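Local coordinates for protein peptidyl tryptophan dihydroxylase (Pseudomonas putida, PDB 7CTQ) that uses FAD to hydroxylate a peptidyl tryptophan at two positions, a step essential for biogenesis of the tryptophylquinone cofactor of quinohemoprotein amine dehydrogenase, at residues Q197-A202 / Q334-R339; R154-V159 / Q341-M346; L179-A184 / A216-D221. All blocks are in the same frame, centred on the assembly; numbering follows the deposited sequence.

Interaction 1: Q197-A202 / Q334-R339. With FAD (flavin-adenine dinucleotide), chain C.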
loop_
_atom_site.group_PDB
_atom_site.type_symbol
_atom_site.label_atom_id
_atom_site.label_comp_id
_atom_site.label_asym_id
_atom_site.label_seq_id
_atom_site.Cartn_x
_atom_site.Cartn_y
_atom_site.Cartn_z
ATOM N N GLN A 197 -14.819 13.785 0.431
ATOM C CA GLN A 197 -14.551 12.685 1.348
ATOM C C GLN A 197 -13.899 13.253 2.594
ATOM O O GLN A 197 -12.851 13.901 2.516
ATOM C CB GLN A 197 -13.670 11.629 0.681
ATOM C CG GLN A 197 -12.690 10.919 1.585
ATOM C CD GLN A 197 -11.505 10.395 0.806
ATOM O OE1 GLN A 197 -11.660 9.573 -0.109
ATOM N NE2 GLN A 197 -10.311 10.889 1.141
ATOM N N VAL A 198 -14.541 13.052 3.733
ATOM C CA VAL A 198 -14.054 13.592 4.988
ATOM C C VAL A 198 -13.638 12.412 5.843
ATOM O O VAL A 198 -14.303 11.367 5.854
ATOM C CB VAL A 198 -15.090 14.481 5.701
ATOM C CG1 VAL A 198 -16.284 13.657 6.206
ATOM C CG2 VAL A 198 -14.426 15.250 6.828
ATOM N N THR A 199 -12.504 12.562 6.508
ATOM C CA THR A 199 -11.903 11.498 7.297
ATOM C C THR A 199 -11.982 11.902 8.759
ATOM O O THR A 199 -11.574 13.011 9.126
ATOM C CB THR A 199 -10.460 11.257 6.848
ATOM O OG1 THR A 199 -10.484 10.759 5.504
ATOM C CG2 THR A 199 -9.760 10.236 7.764
ATOM N N LEU A 200 -12.552 11.023 9.572
ATOM C CA LEU A 200 -12.881 11.343 10.948
ATOM C C LEU A 200 -12.671 10.106 11.799
ATOM O O LEU A 200 -12.580 8.986 11.289
ATOM C CB LEU A 200 -14.342 11.798 11.096
ATOM C CG LEU A 200 -14.873 12.905 10.190
ATOM C CD1 LEU A 200 -16.373 12.742 10.009
ATOM C CD2 LEU A 200 -14.532 14.253 10.797
ATOM N N ASP A 201 -12.629 10.322 13.107
ATOM C CA ASP A 201 -12.703 9.211 14.044
ATOM C C ASP A 201 -14.054 8.517 13.917
ATOM O O ASP A 201 -15.088 9.165 13.728
ATOM C CB ASP A 201 -12.493 9.715 15.468
ATOM C CG ASP A 201 -11.690 8.750 16.311
ATOM O OD1 ASP A 201 -12.253 7.709 16.725
ATOM O OD2 ASP A 201 -10.494 9.027 16.536
ATOM N N ALA A 202 -14.045 7.182 13.990
ATOM C CA ALA A 202 -15.296 6.439 13.855
ATOM C C ALA A 202 -16.270 6.705 14.997
ATOM O O ALA A 202 -17.480 6.551 14.806
ATOM C CB ALA A 202 -15.018 4.939 13.754
ATOM N N GLN A 334 -7.244 18.965 20.034
ATOM C CA GLN A 334 -8.247 18.160 19.345
ATOM C C GLN A 334 -7.911 16.682 19.429
ATOM O O GLN A 334 -6.824 16.283 18.990
ATOM C CB GLN A 334 -8.348 18.594 17.885
ATOM C CG GLN A 334 -8.712 20.054 17.703
ATOM C CD GLN A 334 -10.131 20.352 18.160
ATOM O OE1 GLN A 334 -10.996 19.475 18.154
ATOM N NE2 GLN A 334 -10.374 21.594 18.556
ATOM N N PRO A 335 -8.813 15.838 19.936
ATOM C CA PRO A 335 -8.530 14.393 19.988
ATOM C C PRO A 335 -8.251 13.744 18.639
ATOM O O PRO A 335 -7.451 12.801 18.590
ATOM C CB PRO A 335 -9.804 13.812 20.622
ATOM C CG PRO A 335 -10.339 14.926 21.451
ATOM C CD PRO A 335 -10.038 16.188 20.676
ATOM N N PHE A 336 -8.891 14.185 17.546
ATOM C CA PHE A 336 -8.638 13.535 16.264
ATOM C C PHE A 336 -7.169 13.647 15.883
ATOM O O PHE A 336 -6.561 12.674 15.421
ATOM C CB PHE A 336 -9.503 14.138 15.152
ATOM C CG PHE A 336 -9.123 13.656 13.768
ATOM C CD1 PHE A 336 -9.641 12.477 13.273
ATOM C CD2 PHE A 336 -8.232 14.370 12.978
ATOM C CE1 PHE A 336 -9.291 12.008 12.012
ATOM C CE2 PHE A 336 -7.872 13.904 11.712
ATOM C CZ PHE A 336 -8.406 12.719 11.235
ATOM N N TRP A 337 -6.596 14.838 16.058
ATOM C CA TRP A 337 -5.240 15.136 15.620
ATOM C C TRP A 337 -4.201 14.570 16.584
ATOM O O TRP A 337 -3.251 13.905 16.157
ATOM C CB TRP A 337 -5.082 16.651 15.473
ATOM C CG TRP A 337 -5.903 17.206 14.338
ATOM C CD1 TRP A 337 -7.164 17.744 14.412
ATOM C CD2 TRP A 337 -5.527 17.257 12.962
ATOM N NE1 TRP A 337 -7.584 18.138 13.161
ATOM C CE2 TRP A 337 -6.599 17.847 12.253
ATOM C CE3 TRP A 337 -4.385 16.864 12.256
ATOM C CZ2 TRP A 337 -6.560 18.046 10.874
ATOM C CZ3 TRP A 337 -4.344 17.076 10.885
ATOM C CH2 TRP A 337 -5.425 17.656 10.208
ATOM N N ALA A 338 -4.377 14.823 17.884
ATOM C CA ALA A 338 -3.451 14.309 18.896
ATOM C C ALA A 338 -3.308 12.796 18.802
ATOM O O ALA A 338 -2.196 12.263 18.844
ATOM C CB ALA A 338 -3.926 14.712 20.290
ATOM N N ARG A 339 -4.426 12.086 18.664
ATOM C CA ARG A 339 -4.360 10.635 18.524
ATOM C C ARG A 339 -3.570 10.234 17.278
ATOM O O ARG A 339 -2.810 9.259 17.303
ATOM C CB ARG A 339 -5.778 10.061 18.493
ATOM C CG ARG A 339 -5.885 8.593 18.110
ATOM C CD ARG A 339 -5.846 7.666 19.325
ATOM N NE ARG A 339 -7.165 7.407 19.900
ATOM C CZ ARG A 339 -7.889 6.312 19.676
ATOM N NH1 ARG A 339 -9.075 6.172 20.253
ATOM N NH2 ARG A 339 -7.437 5.359 18.878
HETATM P PA FAD C . -8.379 -2.630 -4.555
HETATM O O1A FAD C . -7.854 -1.523 -5.383
HETATM O O2A FAD C . -9.499 -2.204 -3.617
HETATM O O5B FAD C . -8.746 -3.828 -5.489
HETATM C C5B FAD C . -9.632 -4.877 -5.054
HETATM C C4B FAD C . -10.350 -5.369 -6.283
HETATM O O4B FAD C . -11.080 -6.573 -5.955
HETATM C C3B FAD C . -11.366 -4.398 -6.894
HETATM O O3B FAD C . -11.314 -4.464 -8.317
HETATM C C2B FAD C . -12.701 -4.892 -6.323
HETATM O O2B FAD C . -13.812 -4.634 -7.180
HETATM C C1B FAD C . -12.445 -6.398 -6.268
HETATM N N9A FAD C . -13.248 -7.169 -5.329
HETATM C C8A FAD C . -13.660 -6.835 -4.070
HETATM N N7A FAD C . -14.368 -7.757 -3.465
HETATM C C5A FAD C . -14.455 -8.760 -4.413
HETATM C C6A FAD C . -15.094 -10.017 -4.416
HETATM N N6A FAD C . -15.795 -10.496 -3.389
HETATM N N1A FAD C . -14.981 -10.789 -5.529
HETATM C C2A FAD C . -14.280 -10.318 -6.564
HETATM N N3A FAD C . -13.640 -9.148 -6.669
HETATM C C4A FAD C . -13.762 -8.413 -5.560
HETATM N N1 FAD C . -4.777 5.679 -2.759
HETATM C C2 FAD C . -4.168 6.636 -3.522
HETATM O O2 FAD C . -3.169 6.386 -4.200
HETATM N N3 FAD C . -4.681 7.916 -3.555
HETATM C C4 FAD C . -5.794 8.362 -2.873
HETATM O O4 FAD C . -6.165 9.528 -2.990
HETATM C C4X FAD C . -6.435 7.344 -2.062
HETATM N N5 FAD C . -7.494 7.683 -1.376
HETATM C C5X FAD C . -8.106 6.712 -0.600
HETATM C C6 FAD C . -9.233 7.058 0.146
HETATM C C7 FAD C . -9.874 6.123 0.952
HETATM C C7M FAD C . -11.090 6.531 1.741
HETATM C C8 FAD C . -9.376 4.812 1.021
HETATM C C8M FAD C . -10.051 3.773 1.877
HETATM C C9 FAD C . -8.256 4.461 0.276
HETATM C C9A FAD C . -7.616 5.399 -0.526
HETATM N N10 FAD C . -6.482 5.071 -1.297
HETATM C C10 FAD C . -5.852 6.028 -2.067
HETATM C "C1'" FAD C . -5.901 3.728 -1.221
HETATM C "C2'" FAD C . -6.175 2.859 -2.437
HETATM O "O2'" FAD C . -7.564 2.841 -2.765
HETATM C "C3'" FAD C . -5.701 1.441 -2.122
HETATM O "O3'" FAD C . -4.399 1.539 -1.555
HETATM C "C4'" FAD C . -5.631 0.485 -3.308
HETATM O "O4'" FAD C . -6.771 0.628 -4.160
HETATM C "C5'" FAD C . -5.506 -0.945 -2.837
HETATM O "O5'" FAD C . -5.245 -1.779 -3.975
HETATM P P FAD C . -5.678 -3.276 -3.989
HETATM O O1P FAD C . -4.960 -3.959 -2.815
HETATM O O2P FAD C . -5.474 -3.872 -5.338
HETATM O O3P FAD C . -7.224 -3.210 -3.633
HETATM O O HOH W 1 -9.151 10.516 18.319
#
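The Phe336 ring turns part of its edge to the backbone of residues 199-201: Asp201 N lies near the ring plane, 3.7 Å from Phe336 CD1. Leu200 CA stands obliquely to the same ring, 3.8 Å from CE1, and Thr199 O approaches at a similar slant, 3.8 Å from Phe336 CZ. Elsewhere around the rim, Trp337 CD1 is in the plane of the phenyl ring, while Phe336 CD2 sits 3.7 Å above one face of the indole, displaced toward its rim. Trp183, on the neighbouring strand 182-188, also touches the phenyl ring. The phenyl arm is carried across to the strand because CG is anti to the backbone N (chi1 171°).

Both segments belong to the tryptophan-halogenase-like region of this FAD-dependent monooxygenase. Strand 193-201, part of the large mixed sheet beside the flavin, meets the start of helix 335-341, which Gln334 precedes at the N-cap position. Their short axes cross at 83° with a closest approach of 8.9 Å, and Phe336 is the helix residue whose side chain comes within contact distance of residues 199-201. Farther back on the strand, Gln197 of the FAD pocket has OE1 3.5 Å from FAD C6 and hydrogen-bonded to Tyr195 OH.

Polar linkage between the segments runs through one water, which donates to Asp201 OD2 at 2.7 Å and, more weakly, to Pro335 O at 2.9 Å. The same Asp201 OD2 forms a salt bridge with Arg340 NH1, a nitrogen that is also hydrogen-bonded to Phe336 O. Thr199 OG1 has its polar partner in Ser160 OG.

Interaction 2: R154-V159 / Q341-M346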
loop_
_atom_site.group_PDB
_atom_site.type_symbol
_atom_site.label_atom_id
_atom_site.label_comp_id
_atom_site.label_asym_id
_atom_site.label_seq_id
_atom_site.Cartn_x
_atom_site.Cartn_y
_atom_site.Cartn_z
ATOM N N ARG A 154 -3.725 -2.533 14.592
ATOM C CA ARG A 154 -4.880 -1.734 14.210
ATOM C C ARG A 154 -4.713 -0.358 14.822
ATOM O O ARG A 154 -4.513 -0.240 16.033
ATOM C CB ARG A 154 -6.185 -2.377 14.678
ATOM C CG ARG A 154 -7.406 -1.806 13.981
ATOM C CD ARG A 154 -8.685 -2.550 14.329
ATOM N NE ARG A 154 -9.788 -1.977 13.564
ATOM C CZ ARG A 154 -10.244 -2.471 12.420
ATOM N NH1 ARG A 154 -11.239 -1.852 11.788
ATOM N NH2 ARG A 154 -9.734 -3.589 11.924
ATOM N N GLY A 155 -4.749 0.673 13.985
ATOM C CA GLY A 155 -4.596 2.024 14.465
ATOM C C GLY A 155 -5.912 2.613 14.919
ATOM O O GLY A 155 -6.940 1.929 14.969
ATOM N N PRO A 156 -5.901 3.902 15.252
ATOM C CA PRO A 156 -7.137 4.584 15.664
ATOM C C PRO A 156 -8.235 4.352 14.645
ATOM O O PRO A 156 -8.029 4.553 13.451
ATOM C CB PRO A 156 -6.729 6.060 15.713
ATOM C CG PRO A 156 -5.231 6.049 15.802
ATOM C CD PRO A 156 -4.780 4.833 15.064
ATOM N N GLU A 157 -9.397 3.894 15.126
ATOM C CA GLU A 157 -10.516 3.583 14.245
ATOM C C GLU A 157 -10.933 4.823 13.462
ATOM O O GLU A 157 -11.186 5.883 14.041
ATOM C CB GLU A 157 -11.698 3.047 15.050
ATOM C CG GLU A 157 -12.624 2.180 14.213
ATOM C CD GLU A 157 -11.929 0.925 13.704
ATOM O OE1 GLU A 157 -11.071 0.362 14.435
ATOM O OE2 GLU A 157 -12.224 0.514 12.560
ATOM N N THR A 158 -10.995 4.687 12.140
ATOM C CA THR A 158 -11.132 5.841 11.259
ATOM C C THR A 158 -12.154 5.541 10.169
ATOM O O THR A 158 -12.171 4.440 9.611
ATOM C CB THR A 158 -9.770 6.193 10.630
ATOM O OG1 THR A 158 -8.789 6.332 11.669
ATOM C CG2 THR A 158 -9.844 7.491 9.877
ATOM N N VAL A 159 -12.992 6.524 9.859
ATOM C CA VAL A 159 -14.013 6.385 8.826
ATOM C C VAL A 159 -13.879 7.538 7.842
ATOM O O VAL A 159 -13.631 8.687 8.230
ATOM C CB VAL A 159 -15.439 6.317 9.429
ATOM C CG1 VAL A 159 -16.490 6.368 8.344
ATOM C CG2 VAL A 159 -15.625 5.032 10.210
ATOM N N GLN A 341 -1.255 12.155 15.568
ATOM C CA GLN A 341 0.106 12.660 15.531
ATOM C C GLN A 341 1.074 11.824 16.365
ATOM O O GLN A 341 2.293 12.024 16.263
ATOM C CB GLN A 341 0.107 14.120 15.986
ATOM C CG GLN A 341 -0.563 15.042 14.961
ATOM C CD GLN A 341 -0.912 16.412 15.526
ATOM O OE1 GLN A 341 -1.067 16.569 16.733
ATOM N NE2 GLN A 341 -1.061 17.404 14.647
ATOM N N GLY A 342 0.568 10.893 17.170
ATOM C CA GLY A 342 1.422 10.047 17.981
ATOM C C GLY A 342 1.317 8.575 17.628
ATOM O O GLY A 342 1.865 7.721 18.335
ATOM N N TRP A 343 0.622 8.262 16.530
ATOM C CA TRP A 343 0.453 6.874 16.129
ATOM C C TRP A 343 1.257 6.587 14.862
ATOM O O TRP A 343 1.283 7.425 13.953
ATOM C CB TRP A 343 -1.030 6.539 15.878
ATOM C CG TRP A 343 -1.209 5.075 15.711
ATOM C CD1 TRP A 343 -1.378 4.145 16.711
ATOM C CD2 TRP A 343 -1.144 4.346 14.488
ATOM N NE1 TRP A 343 -1.453 2.882 16.165
ATOM C CE2 TRP A 343 -1.312 2.976 14.806
ATOM C CE3 TRP A 343 -0.993 4.715 13.146
ATOM C CZ2 TRP A 343 -1.316 1.983 13.833
ATOM C CZ3 TRP A 343 -1.012 3.725 12.183
ATOM C CH2 TRP A 343 -1.171 2.375 12.534
ATOM N N PRO A 344 1.912 5.409 14.746
ATOM C CA PRO A 344 1.947 4.252 15.658
ATOM C C PRO A 344 2.818 4.462 16.903
ATOM O O PRO A 344 2.589 3.820 17.932
ATOM C CB PRO A 344 2.520 3.137 14.773
ATOM C CG PRO A 344 3.383 3.855 13.787
ATOM C CD PRO A 344 2.668 5.146 13.505
ATOM N N ASP A 345 3.789 5.363 16.806
ATOM C CA ASP A 345 4.696 5.685 17.908
ATOM C C ASP A 345 5.348 7.026 17.571
ATOM O O ASP A 345 4.915 7.714 16.640
ATOM C CB ASP A 345 5.730 4.565 18.099
ATOM C CG ASP A 345 6.351 4.127 16.780
ATOM O OD1 ASP A 345 6.736 5.016 15.985
ATOM O OD2 ASP A 345 6.449 2.907 16.530
ATOM N N MET A 346 6.419 7.379 18.285
ATOM C CA MET A 346 7.162 8.590 17.953
ATOM C C MET A 346 8.535 8.294 17.358
ATOM O O MET A 346 9.399 9.174 17.332
ATOM C CB MET A 346 7.296 9.493 19.179
ATOM C CG MET A 346 6.015 10.221 19.578
ATOM S SD MET A 346 5.078 10.982 18.227
ATOM C CE MET A 346 6.306 12.007 17.424
#
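Trp343 reaches Gly155 and Pro156 through two torsions: with CG anti to the backbone N (chi1 -170°) the indole is carried toward 155-156, and chi2 of 85° turns its face to the proline. Pro156 CD then lies 3.6 Å from the centroid of the five-membered ring of Trp343 and only 10° off the ring normal, a CH-pi contact over the face. Gly155 CA comes down toward the rim of the six-membered ring, 3.3 Å from Trp343 CZ2, in an oblique approach. The absence of a side chain matters at this point: a beta-carbon built on Gly155 would fall 2.9 Å from Trp343 CZ2 and would also collide with Pro156 CD.

On the opposite face the indole is covered by its own neighbour in sequence, with Pro344 CB 3.8 Å above the plane and over the ring centre. The peptide bond between Trp343 and Pro344 is cis, an arrangement in which an aromatic residue commonly packs on the proline that follows it, so the indole is held between two prolines.

The contact ties the link from strand 153-154 to strand 158-166, a strand of the mixed nine-stranded sheet, to the loop that leaves helix 335-341. Trp343 and Pro344 also rest on Ala318 of the long helix 299-327.

Polar bonds within 154-159 probably restrain the link. Arg154 grips Glu157 side-on in the guanidinium plane: NE donates to OE1 at 2.8 Å, almost straight, and NH1 donates to OE2 at 2.7 Å, each oxygen using its syn lone pair. Thr158 OG1 donates to Pro156 O at 2.6 Å, coming from above the carbonyl plane, and is also hydrogen-bonded to Arg340 NH2.

Interaction 3: L179-A184 / A216-D221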
loop_
_atom_site.group_PDB
_atom_site.type_symbol
_atom_site.label_atom_id
_atom_site.label_comp_id
_atom_site.label_asym_id
_atom_site.label_seq_id
_atom_site.Cartn_x
_atom_site.Cartn_y
_atom_site.Cartn_z
ATOM N N LEU A 179 -9.692 20.201 8.969
ATOM C CA LEU A 179 -10.805 20.598 9.816
ATOM C C LEU A 179 -10.429 20.420 11.285
ATOM O O LEU A 179 -9.364 19.895 11.628
ATOM C CB LEU A 179 -12.055 19.796 9.462
ATOM C CG LEU A 179 -12.269 19.591 7.963
ATOM C CD1 LEU A 179 -13.258 18.474 7.737
ATOM C CD2 LEU A 179 -12.759 20.890 7.297
ATOM N N ALA A 180 -11.333 20.860 12.164
ATOM C CA ALA A 180 -11.059 20.814 13.595
ATOM C C ALA A 180 -10.955 19.382 14.112
ATOM O O ALA A 180 -10.167 19.115 15.024
ATOM C CB ALA A 180 -12.144 21.579 14.359
ATOM N N ASP A 181 -11.733 18.458 13.547
ATOM C CA ASP A 181 -11.843 17.085 14.034
ATOM C C ASP A 181 -11.686 16.090 12.888
ATOM O O ASP A 181 -12.220 14.976 12.931
ATOM C CB ASP A 181 -13.171 16.872 14.767
ATOM C CG ASP A 181 -14.391 17.086 13.857
ATOM O OD1 ASP A 181 -14.260 17.805 12.843
ATOM O OD2 ASP A 181 -15.476 16.543 14.151
ATOM N N GLY A 182 -10.971 16.491 11.844
ATOM C CA GLY A 182 -10.795 15.632 10.695
ATOM C C GLY A 182 -10.138 16.407 9.577
ATOM O O GLY A 182 -9.648 17.520 9.771
ATOM N N TRP A 183 -10.132 15.794 8.400
ATOM C CA TRP A 183 -9.674 16.484 7.209
ATOM C C TRP A 183 -10.528 16.011 6.044
ATOM O O TRP A 183 -11.108 14.922 6.070
ATOM C CB TRP A 183 -8.162 16.265 6.945
ATOM C CG TRP A 183 -7.773 14.834 6.778
ATOM C CD1 TRP A 183 -7.447 13.940 7.772
ATOM C CD2 TRP A 183 -7.662 14.120 5.544
ATOM N NE1 TRP A 183 -7.143 12.715 7.221
ATOM C CE2 TRP A 183 -7.260 12.799 5.857
ATOM C CE3 TRP A 183 -7.846 14.469 4.202
ATOM C CZ2 TRP A 183 -7.067 11.822 4.875
ATOM C CZ3 TRP A 183 -7.638 13.502 3.229
ATOM C CH2 TRP A 183 -7.259 12.192 3.570
ATOM N N ALA A 184 -10.603 16.847 5.016
ATOM C CA ALA A 184 -11.433 16.541 3.862
ATOM C C ALA A 184 -10.610 16.607 2.583
ATOM O O ALA A 184 -9.701 17.431 2.451
ATOM C CB ALA A 184 -12.640 17.502 3.770
ATOM N N ALA A 216 -24.062 16.693 4.631
ATOM C CA ALA A 216 -24.564 17.937 4.052
ATOM C C ALA A 216 -24.148 19.136 4.893
ATOM O O ALA A 216 -23.647 20.135 4.364
ATOM C CB ALA A 216 -26.087 17.864 3.905
ATOM N N ALA A 217 -24.289 19.038 6.215
ATOM C CA ALA A 217 -23.911 20.168 7.058
ATOM C C ALA A 217 -22.420 20.470 6.969
ATOM O O ALA A 217 -22.021 21.645 6.977
ATOM C CB ALA A 217 -24.325 19.915 8.504
ATOM N N ARG A 218 -21.574 19.429 6.894
ATOM C CA ARG A 218 -20.132 19.661 6.795
ATOM C C ARG A 218 -19.763 20.309 5.464
ATOM O O ARG A 218 -18.962 21.257 5.428
ATOM C CB ARG A 218 -19.366 18.345 6.990
ATOM C CG ARG A 218 -19.201 17.961 8.454
ATOM C CD ARG A 218 -18.071 16.953 8.642
ATOM N NE ARG A 218 -17.971 16.503 10.023
ATOM C CZ ARG A 218 -17.089 16.967 10.906
ATOM N NH1 ARG A 218 -16.207 17.901 10.566
ATOM N NH2 ARG A 218 -17.103 16.494 12.140
ATOM N N ARG A 219 -20.335 19.817 4.358
ATOM C CA ARG A 219 -20.082 20.446 3.063
ATOM C C ARG A 219 -20.605 21.876 3.036
ATOM O O ARG A 219 -19.933 22.783 2.526
ATOM C CB ARG A 219 -20.705 19.619 1.938
ATOM C CG ARG A 219 -20.007 18.298 1.712
ATOM C CD ARG A 219 -20.812 17.413 0.802
ATOM N NE ARG A 219 -20.941 18.027 -0.492
ATOM C CZ ARG A 219 -21.984 17.890 -1.294
ATOM N NH1 ARG A 219 -23.024 17.140 -0.955
ATOM N NH2 ARG A 219 -21.967 18.521 -2.449
ATOM N N ALA A 220 -21.792 22.108 3.605
ATOM C CA ALA A 220 -22.344 23.459 3.643
ATOM C C ALA A 220 -21.489 24.414 4.464
ATOM O O ALA A 220 -21.573 25.631 4.271
ATOM C CB ALA A 220 -23.765 23.430 4.207
ATOM N N ASP A 221 -20.670 23.899 5.372
ATOM C CA ASP A 221 -19.875 24.750 6.236
ATOM C C ASP A 221 -18.519 25.097 5.640
ATOM O O ASP A 221 -17.767 25.860 6.255
ATOM C CB ASP A 221 -19.688 24.081 7.605
ATOM C CG ASP A 221 -20.982 24.030 8.425
ATOM O OD1 ASP A 221 -22.031 24.545 7.957
ATOM O OD2 ASP A 221 -20.948 23.458 9.542
#
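Asp181 and Arg218 meet end-on in a two-pronged salt bridge. Arg218 NH2 donates to Asp181 OD2 at 2.6 Å, and Arg218 NH1 donates to Asp181 OD1 at 3.0 Å, so each carboxylate oxygen has its own nitrogen. OD1 is met on its syn lone pair; OD2 is also approached from the syn side, but somewhat out of the carboxylate plane. The two flat groups are 28° from coplanar, and the N-H...O angles of 148° and 149° show that neither bond is straight. Arg218 spans the gap with its chain extended from CG to NE, and Leu179 CD1 touches it obliquely, 4.1 Å from Arg218 NH1.

Arg218 NH2 has a second partner in Tyr214 OH, one turn back on helix 208-220. The carboxylate stands on the tight turn of the hairpin joining strands 173-179 and 182-188, where Leu179 N donates to Gly182 O at 2.8 Å. Leu179 O is satisfied in turn by Trp337 NE1.

With both carboxylate oxygens gone, as in an alanine here, the Arg218 guanidinium is likely to lose its countercharge on the hairpin and be held at NH2 by Tyr214 alone of the partners described.

With two bonds and opposite charges at a partly exposed site, the bridge probably ties the last turn of helix 208-220 to the hairpin by polar pairing, and solvent would probably moderate its strength.

Overall arrangement
Interaction 1 is the buried contact, interaction 2 is partly buried and interaction 3 lies at the surface, and the chemistry changes accordingly: a phenyl ring against strand backbone, an indole between prolines, then a salt bridge. All three reach the same mixed sheet. Interactions 1 and 2 sit on the neighbouring strands 193-201 and 158-166 respectively, joined by a probable backbone hydrogen bond between Val159 N and Leu200 O at 2.9 Å, and both use helix 335-341 or the loop leaving it. Interactions 1 and 3 meet in another, between Thr199 N and Trp183 O at 2.8 Å. Interaction 1 thus touches both of the others, while those two stay about 6 Å apart at their nearest atoms.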